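Local coordinates for protein 5,10-methylenetetrahydromethanopterin reductase (Methanopyrus kandleri, PDB 1EZW) that catalyses the reversible reduction of methylenetetrahydromethanopterin to methyltetrahydromethanopterin with reduced coenzyme F420, a step of methanogenesis from carbon dioxide, at residues C37-N42 / P97-T102. Numbering follows the deposited sequence. Where two conformers were deposited one is given.
Sequences CDHYNN and PGDKAT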
loop_
_atom_site.group_PDB
_atom_site.type_symbol
_atom_site.label_atom_id
_atom_site.label_comp_id
_atom_site.label_asym_id
_atom_site.label_seq_id
_atom_site.Cartn_x
_atom_site.Cartn_y
_atom_site.Cartn_z
ATOM N N CYS A 37 17.793 -5.737 -8.373
ATOM C CA CYS A 37 19.199 -5.861 -7.989
ATOM C C CYS A 37 19.462 -5.406 -6.562
ATOM O O CYS A 37 18.717 -4.598 -6.003
ATOM C CB CYS A 37 20.049 -5.045 -8.945
ATOM S SG CYS A 37 19.565 -5.390 -10.615
ATOM N N ASP A 38 20.521 -5.953 -5.971
ATOM C CA ASP A 38 20.882 -5.623 -4.595
ATOM C C ASP A 38 22.245 -4.968 -4.512
ATOM O O ASP A 38 23.262 -5.676 -4.412
ATOM C CB ASP A 38 20.835 -6.924 -3.734
ATOM C CG ASP A 38 21.425 -6.737 -2.342
ATOM O OD1 ASP A 38 21.239 -5.634 -1.805
ATOM O OD2 ASP A 38 22.051 -7.685 -1.813
ATOM N N HIS A 39 22.292 -3.630 -4.591
ATOM C CA HIS A 39 23.565 -2.873 -4.509
ATOM C C HIS A 39 23.346 -1.755 -3.494
ATOM O O HIS A 39 22.366 -1.019 -3.627
ATOM C CB HIS A 39 23.929 -2.250 -5.870
ATOM C CG HIS A 39 24.376 -3.249 -6.892
ATOM N ND1 HIS A 39 24.687 -2.903 -8.191
ATOM C CD2 HIS A 39 24.584 -4.585 -6.797
ATOM C CE1 HIS A 39 25.063 -3.984 -8.851
ATOM N NE2 HIS A 39 25.006 -5.019 -8.029
ATOM N N TYR A 40 24.268 -1.605 -2.529
ATOM C CA TYR A 40 24.115 -0.618 -1.461
ATOM C C TYR A 40 23.905 0.801 -1.983
ATOM O O TYR A 40 23.294 1.638 -1.300
ATOM C CB TYR A 40 25.362 -0.638 -0.535
ATOM C CG TYR A 40 26.489 0.171 -1.137
ATOM C CD1 TYR A 40 26.555 1.556 -0.928
ATOM C CD2 TYR A 40 27.323 -0.398 -2.127
ATOM C CE1 TYR A 40 27.381 2.375 -1.697
ATOM C CE2 TYR A 40 28.166 0.424 -2.910
ATOM C CZ TYR A 40 28.176 1.791 -2.704
ATOM O OH TYR A 40 28.887 2.613 -3.561
ATOM N N ASN A 41 24.405 1.095 -3.191
ATOM C CA ASN A 41 24.294 2.465 -3.669
ATOM C C ASN A 41 22.909 2.856 -4.143
ATOM O O ASN A 41 22.618 4.024 -4.329
ATOM C CB ASN A 41 25.314 2.744 -4.798
ATOM C CG ASN A 41 25.252 1.724 -5.912
ATOM O OD1 ASN A 41 25.375 0.536 -5.680
ATOM N ND2 ASN A 41 25.096 2.195 -7.131
ATOM N N ASN A 42 22.049 1.867 -4.321
ATOM C CA ASN A 42 20.696 2.136 -4.813
ATOM C C ASN A 42 19.708 1.933 -3.689
ATOM O O ASN A 42 20.120 1.668 -2.556
ATOM C CB ASN A 42 20.396 1.180 -5.960
ATOM C CG ASN A 42 21.271 1.486 -7.173
ATOM O OD1 ASN A 42 21.457 2.644 -7.504
ATOM N ND2 ASN A 42 21.781 0.466 -7.829
ATOM N N PRO A 97 27.528 -14.441 -5.979
ATOM C CA PRO A 97 28.737 -14.235 -5.177
ATOM C C PRO A 97 29.160 -12.818 -4.895
ATOM O O PRO A 97 30.268 -12.594 -4.403
ATOM C CB PRO A 97 29.785 -14.958 -6.013
ATOM C CG PRO A 97 29.426 -14.456 -7.403
ATOM C CD PRO A 97 27.857 -14.596 -7.413
ATOM N N GLY A 98 28.295 -11.847 -5.173
ATOM C CA GLY A 98 28.700 -10.461 -5.015
ATOM C C GLY A 98 29.166 -10.005 -6.401
ATOM O O GLY A 98 29.067 -10.766 -7.360
ATOM N N ASP A 99 29.660 -8.776 -6.534
ATOM C CA ASP A 99 30.137 -8.295 -7.825
ATOM C C ASP A 99 31.298 -7.380 -7.548
ATOM O O ASP A 99 31.320 -6.665 -6.552
ATOM C CB ASP A 99 29.018 -7.594 -8.638
ATOM C CG ASP A 99 28.452 -6.370 -7.937
ATOM O OD1 ASP A 99 28.786 -5.244 -8.352
ATOM O OD2 ASP A 99 27.695 -6.548 -6.947
ATOM N N LYS A 100 32.301 -7.438 -8.421
ATOM C CA LYS A 100 33.495 -6.653 -8.239
ATOM C C LYS A 100 33.321 -5.141 -8.087
ATOM O O LYS A 100 33.842 -4.551 -7.125
ATOM C CB LYS A 100 34.486 -6.922 -9.399
ATOM C CG LYS A 100 35.772 -6.141 -9.241
ATOM C CD LYS A 100 36.717 -6.328 -10.448
ATOM C CE LYS A 100 37.919 -5.400 -10.359
ATOM N NZ LYS A 100 38.664 -5.478 -9.053
ATOM N N ALA A 101 32.590 -4.517 -9.005
ATOM C CA ALA A 101 32.457 -3.063 -8.964
ATOM C C ALA A 101 31.862 -2.616 -7.644
ATOM O O ALA A 101 32.353 -1.671 -7.016
ATOM C CB ALA A 101 31.602 -2.569 -10.146
ATOM N N THR A 102 30.825 -3.321 -7.210
ATOM C CA THR A 102 30.174 -2.937 -5.953
ATOM C C THR A 102 30.997 -3.292 -4.719
ATOM O O THR A 102 31.130 -2.463 -3.810
ATOM C CB THR A 102 28.758 -3.562 -5.850
ATOM O OG1 THR A 102 28.028 -3.248 -7.045
ATOM C CG2 THR A 102 27.992 -2.948 -4.645
HETATM O O HOH W 1 26.363 -5.828 -4.068
#
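Asp-99 and Thr-102, at the start of helix 100-106, meet His-39 and Tyr-40 in the loop after strand 33-36 of this TIM barrel. Segment 97-102 follows strand 93-95, so two loops at the C-terminal ends of barrel strands, the region where TIM-barrel enzymes generally carry their active sites, come together here. After Pro-97 and Gly-98 comes Asp-99, the N-cap of helix 100-106. Its OD1 accepts from Thr-102 N at 3.0 Å, the N-H coming from above the carboxylate plane. The same oxygen takes the hydroxyl proton of Thr-102 on its syn lone pair, at a short 2.5 Å between OG1 and OD1. The other oxygen, OD2, lies 3.3 Å from His-39 NE2, the carboxylate plane turned 24° from the imidazole. A water can also link OD2 to the carbonyl O of Asp-38, although other acceptors compete for its protons. An alanine in place of Asp-99 would probably leave Thr-102 N without its capping acceptor, set the Thr-102 hydroxyl free to turn and open a gap beside the imidazole. Thr-102 fits against both aromatic side chains. Its OG1 sits over the centre of one face of the His-39 ring, 3.4 Å above the plane. From the second subunit, the carbonyl O of Asp-160 bonds Tyr-40 OH and Tyr-141 OH bonds Tyr-40 O, tying this loop into the subunit interface. With CG2 anti to the backbone N, the Thr-102 methyl reaches the edge of the Tyr-40 ring, near its plane, 3.6 Å from CD2 and 3.8 Å from CE2.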